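Local coordinates for protein of unknown function with a cupin-like fold (PDB 3CJX) that is of unknown function but adopts a cupin-like fold and belongs to the ChrR-like cupin family, at residues A[45-50]-A[109-114]. Residues are numbered along the deposited sequence; the frame is centred on the assembly and turned at random.
Sequences VMRASF and QTEVIF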
loop_
_atom_site.group_PDB
_atom_site.type_symbol
_atom_site.label_atom_id
_atom_site.label_comp_id
_atom_site.label_asym_id
_atom_site.label_seq_id
_atom_site.Cartn_x
_atom_site.Cartn_y
_atom_site.Cartn_z
ATOM N N VAL A 45 2.747 -1.467 -6.342
ATOM C CA VAL A 45 1.701 -2.462 -6.332
ATOM C C VAL A 45 1.969 -3.260 -5.063
ATOM O O VAL A 45 3.026 -3.861 -4.937
ATOM C CB VAL A 45 1.734 -3.330 -7.596
ATOM C CG1 VAL A 45 0.574 -4.347 -7.583
ATOM C CG2 VAL A 45 1.686 -2.449 -8.829
HETATM N N MSE A 46 1.035 -3.230 -4.113
HETATM C CA MSE A 46 1.225 -3.891 -2.820
HETATM C C MSE A 46 0.021 -4.696 -2.360
HETATM O O MSE A 46 -1.098 -4.477 -2.798
HETATM C CB MSE A 46 1.393 -2.840 -1.724
HETATM C CG MSE A 46 2.260 -1.621 -2.016
HETATM SE SE MSE A 46 4.153 -1.992 -1.968
HETATM C CE MSE A 46 4.597 -2.361 -3.778
ATOM N N ARG A 47 0.270 -5.599 -1.430
ATOM C CA ARG A 47 -0.765 -6.331 -0.722
ATOM C C ARG A 47 -0.703 -5.770 0.678
ATOM O O ARG A 47 0.397 -5.688 1.242
ATOM C CB ARG A 47 -0.449 -7.819 -0.663
ATOM C CG ARG A 47 -0.961 -8.610 -1.809
ATOM C CD ARG A 47 -2.376 -9.150 -1.650
ATOM N NE ARG A 47 -2.546 -10.150 -0.597
ATOM C CZ ARG A 47 -3.114 -9.954 0.594
ATOM N NH1 ARG A 47 -3.605 -8.774 0.950
ATOM N NH2 ARG A 47 -3.216 -10.969 1.444
ATOM N N ALA A 48 -1.848 -5.352 1.225
ATOM C CA ALA A 48 -1.915 -4.854 2.608
ATOM C C ALA A 48 -2.838 -5.757 3.430
ATOM O O ALA A 48 -3.776 -6.344 2.897
ATOM C CB ALA A 48 -2.401 -3.413 2.651
ATOM N N SER A 49 -2.540 -5.889 4.718
ATOM C CA SER A 49 -3.347 -6.677 5.651
ATOM C C SER A 49 -3.638 -5.772 6.848
ATOM O O SER A 49 -2.751 -5.451 7.630
ATOM C CB SER A 49 -2.631 -7.954 6.077
ATOM O OG SER A 49 -3.484 -8.765 6.861
ATOM N N PHE A 50 -4.894 -5.347 6.958
ATOM C CA PHE A 50 -5.297 -4.415 7.988
ATOM C C PHE A 50 -6.028 -5.030 9.167
ATOM O O PHE A 50 -6.932 -5.846 8.998
ATOM C CB PHE A 50 -6.192 -3.365 7.385
ATOM C CG PHE A 50 -5.538 -2.547 6.326
ATOM C CD1 PHE A 50 -4.769 -1.452 6.664
ATOM C CD2 PHE A 50 -5.745 -2.833 4.999
ATOM C CE1 PHE A 50 -4.196 -0.676 5.700
ATOM C CE2 PHE A 50 -5.167 -2.061 4.015
ATOM C CZ PHE A 50 -4.389 -0.979 4.367
ATOM N N GLN A 109 -8.778 -9.816 9.683
ATOM C CA GLN A 109 -7.990 -8.928 8.879
ATOM C C GLN A 109 -8.749 -8.563 7.638
ATOM O O GLN A 109 -9.549 -9.347 7.137
ATOM C CB GLN A 109 -6.679 -9.598 8.465
ATOM C CG GLN A 109 -5.753 -9.937 9.615
ATOM C CD GLN A 109 -5.210 -8.721 10.281
ATOM O OE1 GLN A 109 -5.535 -8.435 11.421
ATOM N NE2 GLN A 109 -4.417 -7.953 9.545
ATOM N N THR A 110 -8.482 -7.362 7.151
ATOM C CA THR A 110 -9.035 -6.870 5.918
ATOM C C THR A 110 -7.858 -6.930 4.966
ATOM O O THR A 110 -6.819 -6.314 5.217
ATOM C CB THR A 110 -9.579 -5.448 6.094
ATOM O OG1 THR A 110 -10.731 -5.488 6.957
ATOM C CG2 THR A 110 -9.972 -4.847 4.765
ATOM N N GLU A 111 -8.013 -7.693 3.889
ATOM C CA GLU A 111 -6.949 -7.921 2.915
ATOM C C GLU A 111 -7.190 -7.202 1.590
ATOM O O GLU A 111 -8.222 -7.434 0.930
ATOM C CB GLU A 111 -6.846 -9.430 2.632
ATOM C CG GLU A 111 -6.552 -10.318 3.846
ATOM C CD GLU A 111 -5.174 -10.090 4.445
ATOM O OE1 GLU A 111 -4.386 -9.316 3.884
ATOM O OE2 GLU A 111 -4.860 -10.699 5.483
ATOM N N VAL A 112 -6.246 -6.363 1.162
ATOM C CA VAL A 112 -6.422 -5.659 -0.120
ATOM C C VAL A 112 -5.205 -5.763 -1.024
ATOM O O VAL A 112 -4.102 -6.063 -0.578
ATOM C CB VAL A 112 -6.729 -4.172 0.081
ATOM C CG1 VAL A 112 -7.927 -3.985 1.011
ATOM C CG2 VAL A 112 -5.525 -3.478 0.643
ATOM N N ILE A 113 -5.421 -5.568 -2.309
ATOM C CA ILE A 113 -4.304 -5.458 -3.238
ATOM C C ILE A 113 -4.540 -4.133 -3.925
ATOM O O ILE A 113 -5.647 -3.843 -4.360
ATOM C CB ILE A 113 -4.205 -6.615 -4.272
ATOM C CG1 ILE A 113 -2.950 -6.434 -5.127
ATOM C CG2 ILE A 113 -5.446 -6.690 -5.181
ATOM C CD1 ILE A 113 -2.727 -7.546 -6.114
ATOM N N PHE A 114 -3.531 -3.291 -3.982
ATOM C CA PHE A 114 -3.734 -2.027 -4.653
ATOM C C PHE A 114 -2.575 -1.594 -5.478
ATOM O O PHE A 114 -1.447 -2.024 -5.272
ATOM C CB PHE A 114 -4.079 -0.915 -3.669
ATOM C CG PHE A 114 -2.983 -0.590 -2.712
ATOM C CD1 PHE A 114 -2.014 0.356 -3.037
ATOM C CD2 PHE A 114 -2.930 -1.211 -1.482
ATOM C CE1 PHE A 114 -0.991 0.653 -2.157
ATOM C CE2 PHE A 114 -1.929 -0.914 -0.584
ATOM C CZ PHE A 114 -0.949 0.024 -0.923
HETATM O O HOH W 1 -2.347 -5.751 10.751
HETATM O O HOH W 2 -9.790 -5.613 9.352
#
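Met-46 packs its CB over the face of the Phe-114 ring, off-centre, 4.2 Å from the centroid, and its CG touches CZ. Beyond CG the selenomethionine chain bends away to strand 30-38. On the same face of the sheet Ala-48 CB meets the rim of that ring at CE2, while its nearer neighbour is Val-112 CG2, 3.7 Å away. Val-112 CG2 also reaches Phe-50 CE2, in the plane of that ring. This is the tight side: Met-46, Ala-48, Val-112 and Phe-50 are all buried, Trp-74 touches Val-112, and the Phe-50 ring meets Phe-100; Phe-114 is partly exposed, so its end is less enclosed. The segments, parts of strands 43-50 and 110-117, run antiparallel (168° between directions), with Met-46/Phe-114, Ala-48/Val-112 and Phe-50/Thr-110 as hydrogen-bonded pairs; they are central neighbours in one sheet of the two-sheeted beta-barrel of the cupin-like fold, and the apolar face looks toward strands of the second sheet. On the other face Arg-47, Glu-111 and Ile-113 are partly exposed and Ser-49 is buried. There Arg-47 folds back through bends at chi2 and chi3, its CD against Ile-113 CB, and NH1 donates to both Glu-111 OE1 (3.1 Å, a salt bridge) and Val-112 O (3.2 Å). Both acceptors lie near the guanidinium plane. Val-112 O thus accepts two donors, Arg-47 NH1 and Ala-48 N, from opposite faces of its carbonyl plane. OG of Ser-49, anti to the backbone N (chi1 -174°), donates to Glu-111 OE2 at 2.7 Å from above the carboxylate and accepts from Gln-109 NE2 at 3.0 Å in a nearly straight bond (173°). Beside the intact Phe-50/Thr-110 pair, a water donates to Phe-50 O, 2.9 Å away, and bonds Thr-110 OG1, whose protein partner is Cys-73 O.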